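Local coordinates for protein racemase, putative (Roseobacter denitrificans, PDB 3TCS) that probably acts as a magnesium-dependent hydro-lyase or racemase of the mandelate racemase family, holding magnesium and D-alanine in a TIM-barrel pocket, at residues Arg292-Ala297 and Ile325-Lys330; Asp280-Gly285 and Thr315-His320; His66-Pro71 and Glu90-Phe95. One frame throughout, in Å; residues are numbered along the deposited sequence.

Contact 1 (Arg292-Ala297 and Ile325-Lys330); sequences RVVEMA and IPNAGK
The carboxamide of Asn-327 is the flat group here, and its neighbours from 292-297 lie around its rim, not stacked on a face. Val-294 CG1 lies close to the amide plane, facing the oxygen, while the methyl of Ala-297 is close to that plane beyond the nitrogen. The separations are 3.4 Å from Val-294 CG1 to Asn-327 OD1 and 3.7 Å from Ala-297 CB to Asn-327 ND2. Val-294 O is displaced toward one face. It accepts from Asn-327 ND2 over 3.3 Å, but the 143° angle at the hydrogen makes this a weak bond, and the stronger partner of ND2 is Leu-302 O.

The first torsion of Asn-327 sets CG between the backbone N and the carbonyl carbon (chi1 57°), which turns the amide toward helix 287-300. Beside it, Ile-325 presents its CG2 methyl to the valine, 3.7 Å from Val-294 CG1. Val-294 CG1 therefore serves both neighbours, being wedged between the isoleucine branch and the asparagine oxygen.

In the TIM barrel this joins helix 287-300 to the loop that leads from helix 314-322 into strand 332-335, away from the magnesium and D-alanine sites. Backbone hydrogen bonds of Asn-327 and Gly-329 with Val-304 also hold this loop, and Val-304 packs against Ala-297, Ile-325 and Asn-327.

Chemically the join is lopsided. ND2 is shared by two main-chain carbonyls, one of them weakly held, whereas OD1 is buried with no hydrogen-bond partner in the model and faces a methyl group. Polar attraction across the two segments is thus slight: the contact rests on van der Waals packing of Val-294 against Ile-325 and the asparagine amide, with one weak hydrogen bond.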
loop_
_atom_site.group_PDB
_atom_site.type_symbol
_atom_site.label_atom_id
_atom_site.label_comp_id
_atom_site.label_asym_id
_atom_site.label_seq_id
_atom_site.Cartn_x
_atom_site.Cartn_y
_atom_site.Cartn_z
ATOM N N ARG B 292 -9.580 -7.563 14.205
ATOM C CA ARG B 292 -9.558 -6.198 14.724
ATOM C C ARG B 292 -10.660 -5.401 14.032
ATOM O O ARG B 292 -11.335 -4.591 14.662
ATOM C CB ARG B 292 -8.204 -5.536 14.475
ATOM C CG ARG B 292 -7.058 -6.197 15.211
ATOM C CD ARG B 292 -5.779 -5.400 15.058
ATOM N NE ARG B 292 -4.599 -6.236 15.262
ATOM C CZ ARG B 292 -3.348 -5.812 15.102
ATOM N NH1 ARG B 292 -3.118 -4.556 14.740
ATOM N NH2 ARG B 292 -2.332 -6.649 15.278
ATOM N N VAL B 293 -10.847 -5.641 12.735
ATOM C CA VAL B 293 -11.894 -4.952 11.992
ATOM C C VAL B 293 -13.255 -5.473 12.453
ATOM O O VAL B 293 -14.202 -4.705 12.603
ATOM C CB VAL B 293 -11.733 -5.157 10.472
ATOM C CG1 VAL B 293 -12.938 -4.582 9.724
ATOM C CG2 VAL B 293 -10.456 -4.468 10.001
ATOM N N VAL B 294 -13.342 -6.779 12.684
ATOM C CA VAL B 294 -14.583 -7.387 13.156
ATOM C C VAL B 294 -15.015 -6.726 14.470
ATOM O O VAL B 294 -16.201 -6.456 14.683
ATOM C CB VAL B 294 -14.405 -8.902 13.382
ATOM C CG1 VAL B 294 -15.600 -9.473 14.132
ATOM C CG2 VAL B 294 -14.242 -9.608 12.041
ATOM N N GLU B 295 -14.051 -6.467 15.351
ATOM C CA GLU B 295 -14.359 -5.830 16.632
ATOM C C GLU B 295 -14.789 -4.367 16.441
ATOM O O GLU B 295 -15.704 -3.897 17.114
ATOM C CB GLU B 295 -13.147 -5.929 17.563
ATOM C CG GLU B 295 -13.281 -5.203 18.902
ATOM C CD GLU B 295 -14.532 -5.577 19.694
ATOM O OE1 GLU B 295 -15.004 -6.733 19.602
ATOM O OE2 GLU B 295 -15.039 -4.704 20.434
ATOM N N MET B 296 -14.134 -3.647 15.533
ATOM C CA MET B 296 -14.518 -2.257 15.268
ATOM C C MET B 296 -15.982 -2.252 14.852
ATOM O O MET B 296 -16.779 -1.441 15.325
ATOM C CB MET B 296 -13.715 -1.661 14.114
ATOM C CG MET B 296 -12.240 -1.459 14.353
ATOM S SD MET B 296 -11.482 -0.832 12.838
ATOM C CE MET B 296 -9.742 -0.911 13.285
ATOM N N ALA B 297 -16.315 -3.160 13.940
ATOM C CA ALA B 297 -17.673 -3.282 13.428
ATOM C C ALA B 297 -18.644 -3.718 14.516
ATOM O O ALA B 297 -19.731 -3.151 14.652
ATOM C CB ALA B 297 -17.709 -4.277 12.273
ATOM N N ILE B 325 -17.427 -15.345 14.535
ATOM C CA ILE B 325 -17.708 -13.969 14.939
ATOM C C ILE B 325 -19.153 -13.747 15.392
ATOM O O ILE B 325 -20.076 -14.385 14.889
ATOM C CB ILE B 325 -17.330 -12.976 13.817
ATOM C CG1 ILE B 325 -18.170 -13.232 12.570
ATOM C CG2 ILE B 325 -15.842 -13.122 13.488
ATOM C CD1 ILE B 325 -17.998 -12.157 11.501
ATOM N N PRO B 326 -19.363 -12.833 16.357
ATOM C CA PRO B 326 -20.695 -12.526 16.893
ATOM C C PRO B 326 -21.576 -11.632 16.024
ATOM O O PRO B 326 -22.786 -11.539 16.253
ATOM C CB PRO B 326 -20.371 -11.861 18.226
ATOM C CG PRO B 326 -19.155 -11.065 17.888
ATOM C CD PRO B 326 -18.327 -12.067 17.075
ATOM N N ASN B 327 -20.976 -10.973 15.043
ATOM C CA ASN B 327 -21.717 -10.065 14.170
ATOM C C ASN B 327 -21.579 -10.453 12.698
ATOM O O ASN B 327 -21.301 -9.614 11.842
ATOM C CB ASN B 327 -21.217 -8.630 14.387
ATOM C CG ASN B 327 -19.713 -8.493 14.153
ATOM O OD1 ASN B 327 -18.952 -9.442 14.370
ATOM N ND2 ASN B 327 -19.277 -7.306 13.727
ATOM N N ALA B 328 -21.779 -11.733 12.409
ATOM C CA ALA B 328 -21.673 -12.214 11.037
ATOM C C ALA B 328 -22.829 -11.718 10.180
ATOM O O ALA B 328 -23.953 -11.552 10.666
ATOM C CB ALA B 328 -21.638 -13.739 11.019
ATOM N N GLY B 329 -22.535 -11.485 8.903
ATOM C CA GLY B 329 -23.539 -11.049 7.955
ATOM C C GLY B 329 -24.423 -12.230 7.591
ATOM O O GLY B 329 -24.359 -13.276 8.242
ATOM N N LYS B 330 -25.214 -12.085 6.530
ATOM C CA LYS B 330 -26.161 -13.116 6.122
ATOM C C LYS B 330 -25.622 -14.328 5.377
ATOM O O LYS B 330 -26.263 -15.376 5.363
ATOM C CB LYS B 330 -27.256 -12.491 5.252
ATOM C CG LYS B 330 -27.939 -11.266 5.843
ATOM C CD LYS B 330 -28.796 -10.590 4.777
ATOM C CE LYS B 330 -29.342 -9.254 5.250
ATOM N NZ LYS B 330 -30.178 -8.593 4.205
#

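Contact 2 (Asp280-Gly285 and Thr315-His320); sequences DILYLG and TLFTMH
In the TIM barrel, Ile-281 and Leu-282, on the turn that follows strand 276-277, pack against Phe-317 and Thr-318 of helix 314-322. Asp-280 opens that turn with an Asx motif: its OD1 accepts from Tyr-283 N at 2.9 Å (159° at the hydrogen) and, weakly, from Leu-282 N. Its other oxygen, OD2, bonds His-307 ND1. Because His-307 lines the D-alanine pocket, the turn backs the ligand site as a second shell, consistent with the His-Asp pair of the mandelate racemase family.

The Leu-282 side chain meets the phenyl ring at its edge, near the ring plane, with CD2 3.7 Å from Phe-317 CE2; the two side chains cross at about a right angle. Thr-109 of helix 98-119 touches both residues, so this rim of the barrel also meets a helix of the N-terminal domain. Outside the two segments, Trp-369 meets the Phe-317 ring with the planes inclined at about 45°.

Polar groups are joined through one water, which accepts from Ile-281 N at 2.9 Å and donates to Thr-318 OG1 at 2.8 Å. The threonine hydroxyl bonds in turn to Val-314 O in the preceding helical turn.

Ile-281 is carried across by an extended outer chain, CD1 nearly anti to CA about the CB-CG1 bond (chi2 169°). Its CD1 methyl ends against the helix backbone itself, 3.6 Å from both Phe-317 C and Thr-318 N, the two atoms of one peptide bond.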
loop_
_atom_site.group_PDB
_atom_site.type_symbol
_atom_site.label_atom_id
_atom_site.label_comp_id
_atom_site.label_asym_id
_atom_site.label_seq_id
_atom_site.Cartn_x
_atom_site.Cartn_y
_atom_site.Cartn_z
ATOM N N ASP B 280 -11.376 -8.567 3.331
ATOM C CA ASP B 280 -10.919 -9.792 2.683
ATOM C C ASP B 280 -9.796 -10.223 3.627
ATOM O O ASP B 280 -8.829 -9.493 3.823
ATOM C CB ASP B 280 -10.369 -9.519 1.275
ATOM C CG ASP B 280 -9.797 -10.777 0.617
ATOM O OD1 ASP B 280 -8.731 -11.246 1.061
ATOM O OD2 ASP B 280 -10.415 -11.301 -0.335
ATOM N N ILE B 281 -9.948 -11.394 4.234
ATOM C CA ILE B 281 -8.969 -11.892 5.191
ATOM C C ILE B 281 -7.515 -11.824 4.742
ATOM O O ILE B 281 -6.626 -11.497 5.537
ATOM C CB ILE B 281 -9.296 -13.346 5.587
ATOM C CG1 ILE B 281 -10.608 -13.375 6.378
ATOM C CG2 ILE B 281 -8.147 -13.947 6.397
ATOM C CD1 ILE B 281 -11.170 -14.768 6.586
ATOM N N LEU B 282 -7.267 -12.130 3.478
ATOM C CA LEU B 282 -5.898 -12.124 2.987
ATOM C C LEU B 282 -5.392 -10.751 2.533
ATOM O O LEU B 282 -4.215 -10.443 2.715
ATOM C CB LEU B 282 -5.747 -13.182 1.887
ATOM C CG LEU B 282 -6.171 -14.588 2.358
ATOM C CD1 LEU B 282 -5.928 -15.600 1.242
ATOM C CD2 LEU B 282 -5.387 -14.994 3.614
ATOM N N TYR B 283 -6.255 -9.919 1.951
ATOM C CA TYR B 283 -5.805 -8.586 1.547
ATOM C C TYR B 283 -5.532 -7.753 2.803
ATOM O O TYR B 283 -4.682 -6.861 2.799
ATOM C CB TYR B 283 -6.865 -7.839 0.719
ATOM C CG TYR B 283 -7.159 -8.383 -0.667
ATOM C CD1 TYR B 283 -6.172 -9.017 -1.423
ATOM C CD2 TYR B 283 -8.424 -8.215 -1.242
ATOM C CE1 TYR B 283 -6.435 -9.472 -2.718
ATOM C CE2 TYR B 283 -8.697 -8.665 -2.537
ATOM C CZ TYR B 283 -7.695 -9.292 -3.268
ATOM O OH TYR B 283 -7.949 -9.726 -4.552
ATOM N N LEU B 284 -6.268 -8.045 3.873
ATOM C CA LEU B 284 -6.145 -7.300 5.125
ATOM C C LEU B 284 -4.950 -7.681 5.997
ATOM O O LEU B 284 -4.596 -6.948 6.917
ATOM C CB LEU B 284 -7.447 -7.430 5.931
ATOM C CG LEU B 284 -7.624 -6.717 7.278
ATOM C CD1 LEU B 284 -7.262 -5.240 7.165
ATOM C CD2 LEU B 284 -9.082 -6.869 7.715
ATOM N N GLY B 285 -4.323 -8.818 5.717
ATOM C CA GLY B 285 -3.169 -9.208 6.510
ATOM C C GLY B 285 -3.351 -10.423 7.399
ATOM O O GLY B 285 -2.469 -10.748 8.193
ATOM N N THR B 315 -11.810 -18.575 0.658
ATOM C CA THR B 315 -13.204 -18.866 0.972
ATOM C C THR B 315 -13.331 -19.716 2.237
ATOM O O THR B 315 -14.213 -19.470 3.067
ATOM C CB THR B 315 -13.901 -19.555 -0.220
ATOM O OG1 THR B 315 -13.871 -18.680 -1.354
ATOM C CG2 THR B 315 -15.356 -19.865 0.112
ATOM N N LEU B 316 -12.441 -20.693 2.396
ATOM C CA LEU B 316 -12.455 -21.559 3.576
ATOM C C LEU B 316 -12.119 -20.766 4.836
ATOM O O LEU B 316 -12.746 -20.950 5.884
ATOM C CB LEU B 316 -11.451 -22.706 3.415
ATOM C CG LEU B 316 -11.360 -23.721 4.563
ATOM C CD1 LEU B 316 -12.735 -24.328 4.840
ATOM C CD2 LEU B 316 -10.359 -24.819 4.199
ATOM N N PHE B 317 -11.128 -19.881 4.741
ATOM C CA PHE B 317 -10.756 -19.071 5.895
ATOM C C PHE B 317 -11.967 -18.262 6.346
ATOM O O PHE B 317 -12.208 -18.094 7.543
ATOM C CB PHE B 317 -9.630 -18.095 5.555
ATOM C CG PHE B 317 -8.351 -18.755 5.115
ATOM C CD1 PHE B 317 -8.033 -20.047 5.525
ATOM C CD2 PHE B 317 -7.437 -18.052 4.338
ATOM C CE1 PHE B 317 -6.807 -20.632 5.167
ATOM C CE2 PHE B 317 -6.204 -18.626 3.976
ATOM C CZ PHE B 317 -5.894 -19.915 4.392
ATOM N N THR B 318 -12.714 -17.753 5.371
ATOM C CA THR B 318 -13.899 -16.944 5.649
ATOM C C THR B 318 -14.985 -17.795 6.299
ATOM O O THR B 318 -15.688 -17.337 7.205
ATOM C CB THR B 318 -14.433 -16.300 4.350
ATOM O OG1 THR B 318 -13.389 -15.530 3.740
ATOM C CG2 THR B 318 -15.608 -15.382 4.650
ATOM N N MET B 319 -15.122 -19.034 5.832
ATOM C CA MET B 319 -16.105 -19.955 6.397
ATOM C C MET B 319 -15.834 -20.148 7.891
ATOM O O MET B 319 -16.758 -20.111 8.703
ATOM C CB MET B 319 -16.043 -21.305 5.671
ATOM C CG MET B 319 -16.683 -21.289 4.291
ATOM S SD MET B 319 -16.150 -22.670 3.251
ATOM C CE MET B 319 -16.537 -24.089 4.326
ATOM N N HIS B 320 -14.570 -20.350 8.258
ATOM C CA HIS B 320 -14.231 -20.531 9.667
ATOM C C HIS B 320 -14.517 -19.262 10.461
ATOM O O HIS B 320 -15.036 -19.323 11.578
ATOM C CB HIS B 320 -12.753 -20.901 9.841
ATOM C CG HIS B 320 -12.458 -22.355 9.633
ATOM N ND1 HIS B 320 -12.422 -22.941 8.386
ATOM C CD2 HIS B 320 -12.176 -23.340 10.518
ATOM C CE1 HIS B 320 -12.127 -24.222 8.511
ATOM N NE2 HIS B 320 -11.974 -24.490 9.794
HETATM O O HOH W 1 -12.267 -13.008 3.481
#

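Contact 3 (His66-Pro71 and Glu90-Phe95); sequences HRQVAP and EREHKF
Gln-68, on helix 58-73 of the N-terminal capping domain of this enolase-superfamily fold, runs past Glu-92 and stops over the ring of Phe-95. Its CB lies 3.6 Å from Glu-92 CD. The next carbon, CG, approaches the carboxylate too, 3.4 Å from Glu-92 OE1. Beyond CG the chain is extended (chi2 168°), which carries the amide past the acid. At the tip OE1 is taken by the hydroxyl of Tyr-99 of the second subunit, while NE2 donates to Glu-92 OE1 over 2.9 Å, nearly straight at 164°.

The same nitrogen sits 3.0 Å above the plane of the Phe-95 ring, over its centre, with the amide standing steeply to the ring. One amide group thus links two residues of 90-95 and a neighbouring chain, and these partners restrict its rotation.

Glu-92 is the first residue beyond helix 81-91 and begins a type I turn ending at Phe-95, so both partners of NE2 belong to one turn. Its OE2 accepts from Trp-72 NE1. From the turn, Lys-94 NZ forms a salt bridge with Glu-257, a magnesium ligand, of the second subunit, which, with the Gln-68 to Tyr-99 bond, places this contact in the dimer interface. Gln-68 NE2 reaches Glu-92 OE1 from above the carboxylate plane, 47° out of it.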
loop_
_atom_site.group_PDB
_atom_site.type_symbol
_atom_site.label_atom_id
_atom_site.label_comp_id
_atom_site.label_asym_id
_atom_site.label_seq_id
_atom_site.Cartn_x
_atom_site.Cartn_y
_atom_site.Cartn_z
ATOM N N HIS B 66 9.427 -13.301 2.348
ATOM C CA HIS B 66 10.754 -13.674 2.833
ATOM C C HIS B 66 11.661 -12.472 3.062
ATOM O O HIS B 66 12.504 -12.473 3.961
ATOM C CB HIS B 66 11.413 -14.634 1.849
ATOM C CG HIS B 66 10.767 -15.985 1.811
ATOM N ND1 HIS B 66 10.957 -16.927 2.797
ATOM C CD2 HIS B 66 9.905 -16.536 0.924
ATOM C CE1 HIS B 66 10.239 -18.002 2.522
ATOM N NE2 HIS B 66 9.592 -17.790 1.389
ATOM N N ARG B 67 11.476 -11.442 2.252
ATOM C CA ARG B 67 12.293 -10.244 2.355
ATOM C C ARG B 67 11.873 -9.327 3.497
ATOM O O ARG B 67 12.721 -8.764 4.197
ATOM C CB ARG B 67 12.221 -9.459 1.044
ATOM C CG ARG B 67 13.153 -8.248 0.958
ATOM C CD ARG B 67 14.590 -8.688 0.705
ATOM N NE ARG B 67 14.722 -9.342 -0.592
ATOM C CZ ARG B 67 14.808 -8.697 -1.752
ATOM N NH1 ARG B 67 14.788 -7.371 -1.784
ATOM N NH2 ARG B 67 14.901 -9.379 -2.886
ATOM N N GLN B 68 10.567 -9.195 3.704
ATOM C CA GLN B 68 10.072 -8.259 4.704
ATOM C C GLN B 68 9.217 -8.756 5.857
ATOM O O GLN B 68 8.889 -7.978 6.751
ATOM C CB GLN B 68 9.329 -7.140 3.974
ATOM C CG GLN B 68 10.220 -6.370 3.006
ATOM C CD GLN B 68 9.428 -5.463 2.083
ATOM O OE1 GLN B 68 8.952 -5.891 1.035
ATOM N NE2 GLN B 68 9.275 -4.208 2.478
ATOM N N VAL B 69 8.831 -10.025 5.849
ATOM C CA VAL B 69 8.016 -10.532 6.947
ATOM C C VAL B 69 8.766 -11.562 7.791
ATOM O O VAL B 69 8.889 -11.411 9.009
ATOM C CB VAL B 69 6.706 -11.164 6.429
ATOM C CG1 VAL B 69 5.848 -11.623 7.605
ATOM C CG2 VAL B 69 5.942 -10.152 5.589
ATOM N N ALA B 70 9.272 -12.599 7.136
ATOM C CA ALA B 70 9.996 -13.667 7.820
ATOM C C ALA B 70 11.114 -13.196 8.753
ATOM O O ALA B 70 11.262 -13.709 9.866
ATOM C CB ALA B 70 10.560 -14.648 6.794
ATOM N N PRO B 71 11.917 -12.212 8.320
ATOM C CA PRO B 71 13.004 -11.735 9.182
ATOM C C PRO B 71 12.560 -11.231 10.552
ATOM O O PRO B 71 13.305 -11.327 11.529
ATOM C CB PRO B 71 13.643 -10.630 8.346
ATOM C CG PRO B 71 13.399 -11.088 6.945
ATOM C CD PRO B 71 11.965 -11.544 7.008
ATOM N N GLU B 90 5.557 -2.082 11.656
ATOM C CA GLU B 90 6.335 -0.957 12.158
ATOM C C GLU B 90 7.762 -1.018 11.622
ATOM O O GLU B 90 8.332 0.004 11.241
ATOM C CB GLU B 90 6.313 -0.952 13.683
ATOM C CG GLU B 90 4.990 -0.440 14.228
ATOM C CD GLU B 90 4.767 -0.791 15.684
ATOM O OE1 GLU B 90 5.732 -0.714 16.471
ATOM O OE2 GLU B 90 3.618 -1.132 16.041
ATOM N N ARG B 91 8.335 -2.216 11.572
ATOM C CA ARG B 91 9.690 -2.373 11.046
ATOM C C ARG B 91 9.701 -2.063 9.549
ATOM O O ARG B 91 10.711 -1.624 8.995
ATOM C CB ARG B 91 10.186 -3.800 11.263
ATOM C CG ARG B 91 10.407 -4.172 12.711
ATOM C CD ARG B 91 11.655 -3.509 13.284
ATOM N NE ARG B 91 11.870 -3.934 14.662
ATOM C CZ ARG B 91 11.184 -3.476 15.704
ATOM N NH1 ARG B 91 10.237 -2.557 15.533
ATOM N NH2 ARG B 91 11.425 -3.961 16.917
ATOM N N GLU B 92 8.571 -2.303 8.893
ATOM C CA GLU B 92 8.461 -2.054 7.458
ATOM C C GLU B 92 7.523 -0.876 7.212
ATOM O O GLU B 92 6.751 -0.881 6.250
ATOM C CB GLU B 92 7.910 -3.299 6.752
ATOM C CG GLU B 92 8.764 -4.563 6.896
ATOM C CD GLU B 92 10.118 -4.441 6.224
ATOM O OE1 GLU B 92 10.214 -3.731 5.201
ATOM O OE2 GLU B 92 11.086 -5.069 6.709
ATOM N N HIS B 93 7.603 0.135 8.076
ATOM C CA HIS B 93 6.727 1.303 7.977
ATOM C C HIS B 93 6.871 2.117 6.692
ATOM O O HIS B 93 6.009 2.943 6.377
ATOM C CB HIS B 93 6.925 2.213 9.196
ATOM C CG HIS B 93 8.257 2.893 9.237
ATOM N ND1 HIS B 93 8.406 4.251 9.045
ATOM C CD2 HIS B 93 9.501 2.405 9.452
ATOM C CE1 HIS B 93 9.684 4.570 9.143
ATOM N NE2 HIS B 93 10.370 3.469 9.390
ATOM N N LYS B 94 7.952 1.887 5.955
ATOM C CA LYS B 94 8.185 2.592 4.696
ATOM C C LYS B 94 7.439 1.876 3.576
ATOM O O LYS B 94 7.449 2.315 2.427
ATOM C CB LYS B 94 9.679 2.601 4.361
ATOM C CG LYS B 94 10.546 3.405 5.320
ATOM C CD LYS B 94 10.395 4.897 5.087
ATOM C CE LYS B 94 11.444 5.676 5.875
ATOM N NZ LYS B 94 11.407 7.127 5.538
ATOM N N PHE B 95 6.793 0.767 3.919
ATOM C CA PHE B 95 6.066 -0.019 2.928
ATOM C C PHE B 95 4.592 -0.198 3.254
ATOM O O PHE B 95 4.102 -1.322 3.388
ATOM C CB PHE B 95 6.737 -1.387 2.763
ATOM C CG PHE B 95 8.084 -1.319 2.104
ATOM C CD1 PHE B 95 8.201 -1.418 0.724
ATOM C CD2 PHE B 95 9.232 -1.115 2.861
ATOM C CE1 PHE B 95 9.440 -1.314 0.105
ATOM C CE2 PHE B 95 10.480 -1.007 2.253
ATOM C CZ PHE B 95 10.583 -1.106 0.872
#

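From the N terminus, contact 3 comes first: 66-71 meets 90-95 and closes a short, mostly helical excursion, tying helix 58-73 to the turn after helix 81-91. It is finished before the barrel contacts open and stays apart from both, its nearest atoms about 8 Å from either. The other two cross along the chain. Segment 280-285 opens contact 2, then 292-297 opens contact 1; 315-320 closes the former and 325-330 the latter. They also touch, through Val-293 CG2 and Leu-284 CD2 at 3.6 Å. Together they bind helices 287-300 and 314-322 to the loops before and after this helical pair.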